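Local coordinates for protein Sodium/sialic acid symporter SiaT (Proteus mirabilis, PDB 5NV9) that takes up the sialic acid Neu5Ac across the inner membrane, driving its import with the inward flow of sodium ions, at residues I9-L14 against I326-L331; Y38-R44 against T170-E176; I105-Y109 against A253-Q259. All coordinates share one frame; numbering follows the deposited sequence.

Interaction 1: residues I9-L14 against I326-L331; sequences INYAVL and IGIAGL
At the periplasmic start of helix 328-361, the first turn receives the side chain of Asn10 from the neighbouring transmembrane helix 8-29, where the two helices pass at close quarters. Asn10 OD1 accepts from Gly327 N at 2.9 Å, with the amide nitrogen tilted 30° from the carbonyl plane of the side chain. The same oxygen takes a second, weak bond from Gly330 N at 3.0 Å, so one carbonyl serves two backbone N-H groups that open the helix. On the other branch of the amide, Asn10 ND2 donates to Phe6 O, and this bond together with those at OD1 fixes the flip of the group. The methyl of Ala329 rests beside the amide, 3.8 Å from Asn10 OD1. Gly327, with a positive phi of 76°, holds the N-cap position.

Helix 328-361 is part of the LeuT-fold core, whereas helix 8-29 is the additional N-terminal helix that SSF members carry beside it; further along helix 328-361 lie Ala339, Ser342 and Ser343, ligands of a bound sodium ion. The close approach depends on Gly330, whose CA comes to 3.9 Å from Asn10 CA because no side chain stands between the backbones. Val13 fills the flank: its CG1, placed anti to the backbone N (chi1 173°), reaches over the peptide to Leu331 N at 3.5 Å and meets Leu331 CB at 4.0 Å. Toward the surface, the side chains of Ile9 and Ile326 cross at about a right angle, with Ile9 CD1 and Ile326 CD1 3.7 Å apart. Leu331 also packs on Leu188 of helix 155-203.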
ATOM      1  N   ILE A   9      14.111 -27.951   4.861  1.00 30.96           N
ATOM      2  CA  ILE A   9      12.904 -27.770   5.678  1.00 27.60           C
ATOM      3  C   ILE A   9      12.381 -26.319   5.539  1.00 27.38           C
ATOM      4  O   ILE A   9      11.207 -26.134   5.280  1.00 26.52           O
ATOM      5  CB  ILE A   9      13.117 -28.084   7.162  1.00 29.02           C
ATOM      6  CG1 ILE A   9      13.315 -29.597   7.391  1.00 33.00           C
ATOM      7  CG2 ILE A   9      11.880 -27.703   7.970  1.00 30.03           C
ATOM      8  CD1 ILE A   9      13.563 -29.974   8.840  1.00 34.54           C
ATOM      9  N   ASN A  10      13.244 -25.329   5.696  1.00 23.00           N
ATOM     10  CA  ASN A  10      12.837 -23.929   5.503  1.00 27.15           C
ATOM     11  C   ASN A  10      12.215 -23.676   4.087  1.00 30.82           C
ATOM     12  O   ASN A  10      11.103 -23.073   3.949  1.00 33.32           O
ATOM     13  CB  ASN A  10      14.031 -23.003   5.767  1.00 26.28           C
ATOM     14  CG  ASN A  10      14.338 -22.866   7.233  1.00 26.97           C
ATOM     15  OD1 ASN A  10      13.447 -22.942   8.036  1.00 28.24           O
ATOM     16  ND2 ASN A  10      15.582 -22.638   7.584  1.00 27.67           N
ATOM     17  N   TYR A  11      12.889 -24.189   3.050  1.00 27.92           N
ATOM     18  CA  TYR A  11      12.335 -24.174   1.727  1.00 29.11           C
ATOM     19  C   TYR A  11      10.982 -24.817   1.598  1.00 26.88           C
ATOM     20  O   TYR A  11      10.137 -24.312   0.853  1.00 27.98           O
ATOM     21  CB  TYR A  11      13.334 -24.742   0.652  1.00 32.47           C
ATOM     22  CG  TYR A  11      14.203 -23.656   0.047  1.00 34.04           C
ATOM     23  CD1 TYR A  11      13.626 -22.654  -0.692  1.00 39.99           C
ATOM     24  CD2 TYR A  11      15.575 -23.613   0.237  1.00 38.29           C
ATOM     25  CE1 TYR A  11      14.376 -21.632  -1.236  1.00 43.76           C
ATOM     26  CE2 TYR A  11      16.345 -22.586  -0.302  1.00 39.89           C
ATOM     27  CZ  TYR A  11      15.727 -21.601  -1.043  1.00 43.91           C
ATOM     28  OH  TYR A  11      16.410 -20.543  -1.621  1.00 53.47           O
ATOM     29  N   ALA A  12      10.769 -25.972   2.235  1.00 26.30           N
ATOM     30  CA  ALA A  12       9.543 -26.688   2.031  1.00 25.93           C
ATOM     31  C   ALA A  12       8.384 -25.896   2.623  1.00 26.55           C
ATOM     32  O   ALA A  12       7.268 -25.988   2.133  1.00 27.16           O
ATOM     33  CB  ALA A  12       9.619 -28.082   2.651  1.00 26.37           C
ATOM     34  N   VAL A  13       8.644 -25.154   3.708  1.00 27.09           N
ATOM     35  CA  VAL A  13       7.631 -24.286   4.293  1.00 28.67           C
ATOM     36  C   VAL A  13       7.285 -23.175   3.312  1.00 27.45           C
ATOM     37  O   VAL A  13       6.103 -22.907   3.049  1.00 26.97           O
ATOM     38  CB  VAL A  13       8.114 -23.653   5.596  1.00 27.92           C
ATOM     39  CG1 VAL A  13       7.105 -22.636   6.078  1.00 28.58           C
ATOM     40  CG2 VAL A  13       8.323 -24.719   6.649  1.00 27.22           C
ATOM     41  N   LEU A  14       8.314 -22.585   2.725  1.00 28.64           N
ATOM     42  CA  LEU A  14       8.111 -21.520   1.748  1.00 28.32           C
ATOM     43  C   LEU A  14       7.285 -22.015   0.542  1.00 29.37           C
ATOM     44  O   LEU A  14       6.328 -21.340   0.130  1.00 25.84           O
ATOM     45  CB  LEU A  14       9.432 -20.959   1.260  1.00 29.13           C
ATOM     46  CG  LEU A  14       9.280 -19.931   0.114  1.00 30.12           C
ATOM     47  CD1 LEU A  14       8.439 -18.748   0.588  1.00 30.37           C
ATOM     48  CD2 LEU A  14      10.664 -19.481  -0.356  1.00 31.39           C
ATOM     49  N   ILE A 326      15.063 -23.589  12.634  1.00 29.28           N
ATOM     50  CA  ILE A 326      14.586 -24.265  11.457  1.00 26.82           C
ATOM     51  C   ILE A 326      13.033 -24.434  11.496  1.00 25.22           C
ATOM     52  O   ILE A 326      12.410 -24.556  12.591  1.00 21.26           O
ATOM     53  CB  ILE A 326      15.330 -25.615  11.302  1.00 30.62           C
ATOM     54  CG1 ILE A 326      14.933 -26.328  10.014  1.00 33.34           C
ATOM     55  CG2 ILE A 326      15.054 -26.541  12.481  1.00 29.96           C
ATOM     56  CD1 ILE A 326      15.973 -27.326   9.591  1.00 39.90           C
ATOM     57  N   GLY A 327      12.410 -24.439  10.310  1.00 24.96           N
ATOM     58  CA  GLY A 327      10.923 -24.446  10.195  1.00 24.65           C
ATOM     59  C   GLY A 327      10.338 -23.061  10.487  1.00 24.98           C
ATOM     60  O   GLY A 327       9.652 -22.457   9.637  1.00 24.23           O
ATOM     61  N   ILE A 328      10.598 -22.526  11.672  1.00 23.38           N
ATOM     62  CA  ILE A 328      10.150 -21.179  11.984  1.00 24.65           C
ATOM     63  C   ILE A 328      10.735 -20.130  11.006  1.00 24.06           C
ATOM     64  O   ILE A 328       9.999 -19.275  10.492  1.00 22.28           O
ATOM     65  CB  ILE A 328      10.370 -20.827  13.477  1.00 23.77           C
ATOM     66  CG1 ILE A 328       9.418 -21.631  14.357  1.00 25.93           C
ATOM     67  CG2 ILE A 328      10.113 -19.352  13.707  1.00 25.01           C
ATOM     68  CD1 ILE A 328       9.642 -21.341  15.843  1.00 28.34           C
ATOM     69  N   ALA A 329      12.026 -20.254  10.710  1.00 23.05           N
ATOM     70  CA  ALA A 329      12.676 -19.368   9.833  1.00 24.55           C
ATOM     71  C   ALA A 329      12.041 -19.382   8.421  1.00 24.80           C
ATOM     72  O   ALA A 329      11.826 -18.326   7.778  1.00 22.48           O
ATOM     73  CB  ALA A 329      14.173 -19.661   9.803  1.00 27.32           C
ATOM     74  N   GLY A 330      11.666 -20.549   7.962  1.00 23.98           N
ATOM     75  CA  GLY A 330      11.034 -20.681   6.667  1.00 23.49           C
ATOM     76  C   GLY A 330       9.635 -20.071   6.611  1.00 24.19           C
ATOM     77  O   GLY A 330       9.190 -19.544   5.538  1.00 25.51           O
ATOM     78  N   LEU A 331       8.950 -20.131   7.754  1.00 22.19           N
ATOM     79  CA  LEU A 331       7.656 -19.504   7.910  1.00 23.67           C
ATOM     80  C   LEU A 331       7.680 -17.914   7.952  1.00 23.31           C
ATOM     81  O   LEU A 331       6.764 -17.254   7.452  1.00 21.82           O
ATOM     82  CB  LEU A 331       6.975 -20.076   9.151  1.00 23.71           C
ATOM     83  CG  LEU A 331       5.608 -19.523   9.445  1.00 25.31           C
ATOM     84  CD1 LEU A 331       4.604 -20.046   8.490  1.00 27.63           C
ATOM     85  CD2 LEU A 331       5.148 -19.877  10.840  1.00 30.29           C
TER

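Interaction 2: residues Y38-R44 against T170-E176; sequences YFRGGGR and TWMGGIE
Two hydrogen bonds join Tyr38 to the backbone of 170-176. Ile175 N donates to Tyr38 O at 2.8 Å, and the tyrosine hydroxyl donates to Trp171 O. The latter pair is modelled very short, so its exact length is doubtful, but the carbonyl oxygen sits at the ring edge, near the ring plane. Tyr38 O also receives a weak bond from Asn349 ND2.

A CH-pi contact lies between these two bonds: Gly174 CA stands over one face of the Tyr38 ring, 3.9 Å from its centroid and displaced toward the rim. Tyr38 CG lies anti to the backbone N (chi1 -155°), which lays the ring along the segment so that its face meets Gly174 and its hydroxyl reaches Trp171.

These bonds fall at a kink in helix 155-203, the break between two transmembrane spans of this LeuT-fold transporter. With Gly174 at positive phi, Ile175 N has no partner in the preceding turn, and Tyr38 O, from the cytoplasmic helix 35-40, supplies one. The break lies near a sodium site: Thr170 packs on Ser345, a sodium ligand, and the Ile175 side chain is about 7 Å from a bound sodium ion.

Ile175 CG2 makes close van der Waals contact with the backbone just past helix 35-40, 3.3 Å from Gly41 N.

The salt bridge closes the far end. Arg44 grips Glu176 side-on, NE to OE2 at 3.0 Å and NH2 to OE1 at 2.8 Å, both on the syn sides of the carboxylate, with guanidinium and carboxylate planes 34° apart. Gly41 O lies over one guanidinium face. Each charge has a second partner: Arg31 NH1 pairs with Glu176 OE2, and Asp37 OD1 with Arg44 NH2.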
ATOM      1  N   TYR A  38     -14.918 -10.254 -11.617  1.00 21.60           N
ATOM      2  CA  TYR A  38     -13.478 -10.131 -11.538  1.00 22.83           C
ATOM      3  C   TYR A  38     -12.997  -8.925 -10.710  1.00 23.51           C
ATOM      4  O   TYR A  38     -11.939  -9.004 -10.100  1.00 21.69           O
ATOM      5  CB  TYR A  38     -12.931 -10.062 -12.951  1.00 24.30           C
ATOM      6  CG  TYR A  38     -11.517 -10.511 -13.142  1.00 26.06           C
ATOM      7  CD1 TYR A  38     -11.197 -11.874 -13.245  1.00 26.65           C
ATOM      8  CD2 TYR A  38     -10.492  -9.589 -13.287  1.00 26.06           C
ATOM      9  CE1 TYR A  38      -9.897 -12.288 -13.468  1.00 24.71           C
ATOM     10  CE2 TYR A  38      -9.200 -10.000 -13.528  1.00 25.42           C
ATOM     11  CZ  TYR A  38      -8.905 -11.351 -13.582  1.00 26.03           C
ATOM     12  OH  TYR A  38      -7.618 -11.744 -13.851  1.00 24.69           O
ATOM     13  N   PHE A  39     -13.758  -7.823 -10.736  1.00 21.22           N
ATOM     14  CA  PHE A  39     -13.379  -6.580 -10.064  1.00 22.26           C
ATOM     15  C   PHE A  39     -14.232  -6.262  -8.829  1.00 24.04           C
ATOM     16  O   PHE A  39     -13.755  -5.573  -7.933  1.00 21.56           O
ATOM     17  CB  PHE A  39     -13.413  -5.394 -11.041  1.00 22.43           C
ATOM     18  CG  PHE A  39     -12.448  -5.510 -12.221  1.00 19.71           C
ATOM     19  CD1 PHE A  39     -11.116  -5.719 -12.019  1.00 19.54           C
ATOM     20  CD2 PHE A  39     -12.915  -5.419 -13.521  1.00 21.37           C
ATOM     21  CE1 PHE A  39     -10.250  -5.810 -13.069  1.00 21.14           C
ATOM     22  CE2 PHE A  39     -12.060  -5.508 -14.604  1.00 21.73           C
ATOM     23  CZ  PHE A  39     -10.710  -5.679 -14.381  1.00 21.89           C
ATOM     24  N   ARG A  40     -15.498  -6.713  -8.814  1.00 24.92           N
ATOM     25  CA  ARG A  40     -16.430  -6.388  -7.732  1.00 26.60           C
ATOM     26  C   ARG A  40     -16.748  -7.628  -6.888  1.00 28.01           C
ATOM     27  O   ARG A  40     -17.308  -7.508  -5.805  1.00 31.79           O
ATOM     28  CB  ARG A  40     -17.697  -5.716  -8.264  1.00 29.41           C
ATOM     29  CG  ARG A  40     -17.387  -4.393  -9.001  1.00 34.92           C
ATOM     30  CD  ARG A  40     -18.613  -3.634  -9.622  1.00 33.38           C
ATOM     31  NE  ARG A  40     -19.780  -3.787  -8.778  1.00 40.99           N
ATOM     32  CZ  ARG A  40     -20.239  -2.924  -7.889  1.00 39.07           C
ATOM     33  NH1 ARG A  40     -19.729  -1.724  -7.737  1.00 38.98           N
ATOM     34  NH2 ARG A  40     -21.291  -3.268  -7.190  1.00 48.05           N
ATOM     35  N   GLY A  41     -16.364  -8.822  -7.348  1.00 26.51           N
ATOM     36  CA  GLY A  41     -16.557 -10.022  -6.539  1.00 28.13           C
ATOM     37  C   GLY A  41     -18.032 -10.455  -6.377  1.00 32.16           C
ATOM     38  O   GLY A  41     -18.343 -11.253  -5.489  1.00 31.33           O
ATOM     39  N   GLY A  42     -18.918  -9.965  -7.249  1.00 32.11           N
ATOM     40  CA  GLY A  42     -20.343 -10.221  -7.176  1.00 32.77           C
ATOM     41  C   GLY A  42     -21.023  -9.910  -5.846  1.00 33.61           C
ATOM     42  O   GLY A  42     -22.040 -10.475  -5.539  1.00 34.67           O
ATOM     43  N   GLY A  43     -20.477  -9.028  -5.036  1.00 34.37           N
ATOM     44  CA  GLY A  43     -21.026  -8.831  -3.676  1.00 31.29           C
ATOM     45  C   GLY A  43     -20.901 -10.014  -2.726  1.00 31.99           C
ATOM     46  O   GLY A  43     -21.592 -10.020  -1.719  1.00 33.88           O
ATOM     47  N   ARG A  44     -20.014 -10.991  -3.007  1.00 30.66           N
ATOM     48  CA  ARG A  44     -19.849 -12.217  -2.170  1.00 30.99           C
ATOM     49  C   ARG A  44     -18.795 -12.138  -1.019  1.00 28.42           C
ATOM     50  O   ARG A  44     -18.567 -13.120  -0.319  1.00 30.26           O
ATOM     51  CB  ARG A  44     -19.496 -13.436  -3.031  1.00 30.34           C
ATOM     52  CG  ARG A  44     -20.619 -13.952  -3.904  1.00 32.30           C
ATOM     53  CD  ARG A  44     -20.127 -15.065  -4.813  1.00 32.42           C
ATOM     54  NE  ARG A  44     -19.167 -14.596  -5.809  1.00 33.56           N
ATOM     55  CZ  ARG A  44     -19.475 -14.127  -7.011  1.00 34.47           C
ATOM     56  NH1 ARG A  44     -20.750 -14.052  -7.420  1.00 33.83           N
ATOM     57  NH2 ARG A  44     -18.499 -13.734  -7.828  1.00 35.05           N
ATOM     58  N   THR A 170      -3.221 -14.196  -9.216  1.00 24.53           N
ATOM     59  CA  THR A 170      -4.046 -12.961  -9.326  1.00 23.78           C
ATOM     60  C   THR A 170      -4.886 -13.007 -10.609  1.00 20.95           C
ATOM     61  O   THR A 170      -6.097 -12.853 -10.595  1.00 19.32           O
ATOM     62  CB  THR A 170      -3.170 -11.672  -9.305  1.00 26.43           C
ATOM     63  OG1 THR A 170      -2.455 -11.571  -8.067  1.00 24.23           O
ATOM     64  CG2 THR A 170      -4.005 -10.433  -9.435  1.00 26.62           C
ATOM     65  N   TRP A 171      -4.232 -13.323 -11.703  1.00 22.51           N
ATOM     66  CA  TRP A 171      -4.866 -13.502 -12.987  1.00 24.74           C
ATOM     67  C   TRP A 171      -6.043 -14.480 -13.017  1.00 24.20           C
ATOM     68  O   TRP A 171      -7.123 -14.138 -13.545  1.00 23.42           O
ATOM     69  CB  TRP A 171      -3.775 -13.829 -14.005  1.00 27.22           C
ATOM     70  CG  TRP A 171      -4.240 -14.200 -15.371  1.00 34.31           C
ATOM     71  CD1 TRP A 171      -4.483 -13.344 -16.437  1.00 38.67           C
ATOM     72  CD2 TRP A 171      -4.424 -15.515 -15.873  1.00 40.22           C
ATOM     73  NE1 TRP A 171      -4.856 -14.066 -17.540  1.00 36.84           N
ATOM     74  CE2 TRP A 171      -4.831 -15.398 -17.231  1.00 41.77           C
ATOM     75  CE3 TRP A 171      -4.341 -16.781 -15.303  1.00 43.28           C
ATOM     76  CZ2 TRP A 171      -5.141 -16.517 -18.029  1.00 45.91           C
ATOM     77  CZ3 TRP A 171      -4.653 -17.903 -16.102  1.00 48.56           C
ATOM     78  CH2 TRP A 171      -5.049 -17.754 -17.447  1.00 47.85           C
HETATM   79  N   MSE A 172      -5.865 -15.662 -12.416  1.00 23.66           N
HETATM   80  CA  MSE A 172      -6.869 -16.730 -12.380  1.00 23.60           C
HETATM   81  C   MSE A 172      -7.970 -16.390 -11.464  1.00 22.97           C
HETATM   82  O   MSE A 172      -9.116 -16.698 -11.730  1.00 23.82           O
HETATM   83  CB  MSE A 172      -6.212 -18.005 -11.756  1.00 25.23           C
HETATM   84  CG  MSE A 172      -5.138 -18.560 -12.704  1.00 31.12           C
HETATM   85 SE   MSE A 172      -4.640 -20.443 -12.291  1.00 43.10          SE
HETATM   86  CE  MSE A 172      -4.162 -20.243 -10.361  1.00 44.90           C
ATOM     87  N   GLY A 173      -7.624 -15.783 -10.338  1.00 22.35           N
ATOM     88  CA  GLY A 173      -8.545 -15.688  -9.200  1.00 22.11           C
ATOM     89  C   GLY A 173      -9.498 -14.538  -9.053  1.00 24.50           C
ATOM     90  O   GLY A 173     -10.477 -14.622  -8.259  1.00 23.45           O
ATOM     91  N   GLY A 174      -9.226 -13.444  -9.781  1.00 23.97           N
ATOM     92  CA  GLY A 174     -10.091 -12.277  -9.733  1.00 23.66           C
ATOM     93  C   GLY A 174      -9.920 -11.603  -8.383  1.00 24.24           C
ATOM     94  O   GLY A 174      -9.005 -11.930  -7.668  1.00 23.25           O
ATOM     95  N   ILE A 175     -10.762 -10.617  -8.084  1.00 22.80           N
ATOM     96  CA  ILE A 175     -10.664  -9.872  -6.848  1.00 22.14           C
ATOM     97  C   ILE A 175     -10.980 -10.773  -5.661  1.00 25.15           C
ATOM     98  O   ILE A 175     -10.439 -10.543  -4.559  1.00 23.84           O
ATOM     99  CB  ILE A 175     -11.586  -8.668  -6.835  1.00 22.64           C
ATOM    100  CG1 ILE A 175     -11.306  -7.820  -5.585  1.00 21.98           C
ATOM    101  CG2 ILE A 175     -13.086  -9.088  -6.942  1.00 21.93           C
ATOM    102  CD1 ILE A 175      -9.879  -7.368  -5.366  1.00 22.74           C
ATOM    103  N   GLU A 176     -11.820 -11.815  -5.863  1.00 21.56           N
ATOM    104  CA  GLU A 176     -12.081 -12.763  -4.749  1.00 23.62           C
ATOM    105  C   GLU A 176     -10.861 -13.605  -4.349  1.00 21.18           C
ATOM    106  O   GLU A 176     -10.538 -13.746  -3.173  1.00 19.12           O
ATOM    107  CB  GLU A 176     -13.282 -13.643  -5.020  1.00 25.44           C
ATOM    108  CG  GLU A 176     -14.586 -12.903  -4.773  1.00 26.99           C
ATOM    109  CD  GLU A 176     -15.771 -13.659  -5.347  1.00 31.04           C
ATOM    110  OE1 GLU A 176     -15.963 -13.550  -6.563  1.00 30.55           O
ATOM    111  OE2 GLU A 176     -16.458 -14.370  -4.576  1.00 32.23           O
TER

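Interaction 3: residues I105-Y109 against A253-Q259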
ATOM      1  N   ILE A 105     -19.500   1.793  -8.528  1.00 26.96           N
ATOM      2  CA  ILE A 105     -18.251   1.993  -9.233  1.00 25.48           C
ATOM      3  C   ILE A 105     -17.540   0.675  -9.444  1.00 26.65           C
ATOM      4  O   ILE A 105     -17.606  -0.206  -8.585  1.00 23.90           O
ATOM      5  CB  ILE A 105     -17.322   2.997  -8.511  1.00 25.78           C
ATOM      6  CG1 ILE A 105     -16.946   2.560  -7.104  1.00 25.56           C
ATOM      7  CG2 ILE A 105     -18.005   4.355  -8.455  1.00 28.04           C
ATOM      8  CD1 ILE A 105     -15.490   2.724  -6.792  1.00 27.61           C
ATOM      9  N   THR A 106     -16.860   0.563 -10.584  1.00 25.04           N
ATOM     10  CA  THR A 106     -15.801  -0.378 -10.733  1.00 25.61           C
ATOM     11  C   THR A 106     -14.487   0.342 -10.339  1.00 26.09           C
ATOM     12  O   THR A 106     -13.780  -0.115  -9.424  1.00 25.06           O
ATOM     13  CB  THR A 106     -15.782  -0.962 -12.161  1.00 25.64           C
ATOM     14  OG1 THR A 106     -16.836  -1.913 -12.244  1.00 27.24           O
ATOM     15  CG2 THR A 106     -14.457  -1.664 -12.495  1.00 24.08           C
ATOM     16  N   SER A 107     -14.249   1.503 -10.946  1.00 25.35           N
ATOM     17  CA  SER A 107     -13.067   2.357 -10.640  1.00 25.54           C
ATOM     18  C   SER A 107     -13.499   3.562  -9.793  1.00 23.80           C
ATOM     19  O   SER A 107     -14.473   4.200 -10.097  1.00 22.68           O
ATOM     20  CB  SER A 107     -12.414   2.845 -11.932  1.00 24.43           C
ATOM     21  OG  SER A 107     -11.401   3.785 -11.706  1.00 24.26           O
ATOM     22  N   ALA A 108     -12.736   3.867  -8.766  1.00 22.20           N
ATOM     23  CA  ALA A 108     -12.975   5.052  -7.930  1.00 21.44           C
ATOM     24  C   ALA A 108     -13.072   6.359  -8.702  1.00 20.82           C
ATOM     25  O   ALA A 108     -13.857   7.282  -8.290  1.00 20.12           O
ATOM     26  CB  ALA A 108     -11.872   5.162  -6.881  1.00 20.37           C
ATOM     27  N   TYR A 109     -12.346   6.420  -9.825  1.00 21.73           N
ATOM     28  CA  TYR A 109     -12.171   7.680 -10.614  1.00 22.18           C
ATOM     29  C   TYR A 109     -13.444   8.041 -11.405  1.00 21.63           C
ATOM     30  O   TYR A 109     -13.636   9.175 -11.861  1.00 21.48           O
ATOM     31  CB  TYR A 109     -10.857   7.638 -11.416  1.00 22.68           C
ATOM     32  CG  TYR A 109      -9.745   7.244 -10.491  1.00 23.42           C
ATOM     33  CD1 TYR A 109      -9.434   8.033  -9.361  1.00 23.39           C
ATOM     34  CD2 TYR A 109      -9.110   5.970 -10.608  1.00 27.07           C
ATOM     35  CE1 TYR A 109      -8.472   7.607  -8.433  1.00 24.26           C
ATOM     36  CE2 TYR A 109      -8.140   5.556  -9.687  1.00 24.77           C
ATOM     37  CZ  TYR A 109      -7.852   6.345  -8.582  1.00 22.26           C
ATOM     38  OH  TYR A 109      -6.921   5.905  -7.655  1.00 22.39           O
ATOM     39  N   ALA A 253      -8.666   8.009  -2.337  1.00 21.11           N
ATOM     40  CA  ALA A 253      -8.304   8.353  -3.711  1.00 19.49           C
ATOM     41  C   ALA A 253      -7.532   7.255  -4.389  1.00 20.68           C
ATOM     42  O   ALA A 253      -7.169   7.444  -5.520  1.00 23.19           O
ATOM     43  CB  ALA A 253      -7.497   9.661  -3.733  1.00 17.73           C
ATOM     44  N   SER A 254      -7.334   6.104  -3.729  1.00 20.12           N
ATOM     45  CA  SER A 254      -6.468   5.054  -4.227  1.00 22.45           C
ATOM     46  C   SER A 254      -7.310   3.807  -4.486  1.00 21.83           C
ATOM     47  O   SER A 254      -7.932   3.274  -3.571  1.00 21.16           O
ATOM     48  CB  SER A 254      -5.366   4.788  -3.213  1.00 25.94           C
ATOM     49  OG  SER A 254      -4.368   3.986  -3.785  1.00 35.75           O
ATOM     50  N   GLN A 255      -7.337   3.375  -5.742  1.00 20.27           N
ATOM     51  CA  GLN A 255      -8.198   2.293  -6.174  1.00 20.24           C
ATOM     52  C   GLN A 255      -7.970   0.972  -5.446  1.00 20.27           C
ATOM     53  O   GLN A 255      -8.919   0.196  -5.301  1.00 18.73           O
ATOM     54  CB  GLN A 255      -8.050   2.110  -7.687  1.00 21.36           C
ATOM     55  CG  GLN A 255      -8.821   0.903  -8.265  1.00 21.46           C
ATOM     56  CD  GLN A 255     -10.347   1.008  -8.215  1.00 23.92           C
ATOM     57  OE1 GLN A 255     -10.922   2.005  -7.739  1.00 26.80           O
ATOM     58  NE2 GLN A 255     -11.014  -0.074  -8.615  1.00 23.39           N
ATOM     59  N   ASP A 256      -6.724   0.669  -5.036  1.00 19.61           N
ATOM     60  CA  ASP A 256      -6.452  -0.634  -4.364  1.00 21.23           C
ATOM     61  C   ASP A 256      -7.232  -0.790  -3.036  1.00 21.84           C
ATOM     62  O   ASP A 256      -7.682  -1.885  -2.716  1.00 28.20           O
ATOM     63  CB  ASP A 256      -4.942  -0.913  -4.198  1.00 21.49           C
ATOM     64  CG  ASP A 256      -4.216   0.160  -3.394  1.00 25.37           C
ATOM     65  OD1 ASP A 256      -4.620   1.393  -3.371  1.00 24.11           O
ATOM     66  OD2 ASP A 256      -3.191  -0.247  -2.795  1.00 30.42           O
ATOM     67  N   VAL A 257      -7.421   0.307  -2.297  1.00 21.42           N
ATOM     68  CA  VAL A 257      -8.220   0.289  -1.089  1.00 20.13           C
ATOM     69  C   VAL A 257      -9.736   0.508  -1.366  1.00 21.71           C
ATOM     70  O   VAL A 257     -10.601  -0.276  -0.929  1.00 20.51           O
ATOM     71  CB  VAL A 257      -7.647   1.277  -0.085  1.00 17.78           C
ATOM     72  CG1 VAL A 257      -8.627   1.497   1.070  1.00 18.18           C
ATOM     73  CG2 VAL A 257      -6.345   0.727   0.472  1.00 18.06           C
ATOM     74  N   VAL A 258     -10.037   1.516  -2.168  1.00 21.27           N
ATOM     75  CA  VAL A 258     -11.396   1.918  -2.447  1.00 22.10           C
ATOM     76  C   VAL A 258     -12.190   0.784  -3.050  1.00 21.43           C
ATOM     77  O   VAL A 258     -13.365   0.602  -2.769  1.00 21.70           O
ATOM     78  CB  VAL A 258     -11.470   3.177  -3.394  1.00 20.83           C
ATOM     79  CG1 VAL A 258     -12.905   3.450  -3.746  1.00 24.42           C
ATOM     80  CG2 VAL A 258     -10.932   4.406  -2.710  1.00 20.27           C
ATOM     81  N   GLN A 259     -11.553  -0.006  -3.883  1.00 24.92           N
ATOM     82  CA  GLN A 259     -12.183  -1.240  -4.398  1.00 24.56           C
ATOM     83  C   GLN A 259     -12.758  -2.174  -3.329  1.00 26.14           C
ATOM     84  O   GLN A 259     -13.792  -2.827  -3.552  1.00 25.51           O
ATOM     85  CB  GLN A 259     -11.154  -2.005  -5.227  1.00 24.64           C
ATOM     86  CG  GLN A 259     -11.717  -2.666  -6.463  1.00 25.07           C
ATOM     87  CD  GLN A 259     -10.659  -3.484  -7.161  1.00 27.73           C
ATOM     88  OE1 GLN A 259      -9.482  -3.103  -7.114  1.00 28.01           O
ATOM     89  NE2 GLN A 259     -11.049  -4.628  -7.780  1.00 26.77           N
TER
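Tyr109 OH is held by two backbone groups at once: it donates to Ala253 O at 2.6 Å, an oxygen lying near the ring plane at its edge, and accepts a weak bond from Gln255 N at 3.2 Å. The hydroxyl thus engages the chain on both sides of Ser254, the N-cap residue of the short helix 255-258.

The side-chain amide of Gln255 does the reverse and grasps the backbone of 105-109. Gln255 NE2 donates to Thr106 O at 2.9 Å, while Ala108 N donates to Gln255 OE1 at 2.8 Å, the latter from above the carbonyl plane. A bend at chi2 (67°) turns the amide to span both groups, and Ser353 OG gives Gln255 NE2 a further partner. Ala108 CB then packs on Val258 CG1 at 3.7 Å, and the same valine methyl meets Ile105 CD1 more loosely, their side chains crossing at about a right angle. Phe100 of helix 89-102 borders this apolar patch.

Buried bonding of this kind, between the loop ahead of helix 110-115 and the turn after helix 236-253, fits the closed cytoplasmic side of an outward-open LeuT-fold transporter.

From the N terminus, helix 8-29 first meets a partner more than 300 residues ahead: interaction 1 joins its start to that of helix 328-361 on the periplasmic side, closing a long loop within which interactions 2 and 3 both fall. Segment 38-44 follows on the cytoplasmic side and pairs with 170-176. Before this second loop closes, 105-109 opens a third, completed at 253-259, so interactions 2 and 3 cross. These two touch, through Arg40 NH1 with Ile105 O and Phe39 O with Gln259 NE2, tying helix 35-40, the kink of helix 155-203 and the cytoplasmic loops together. Interaction 1 stands apart, its nearest atoms about 15 Å from interaction 2.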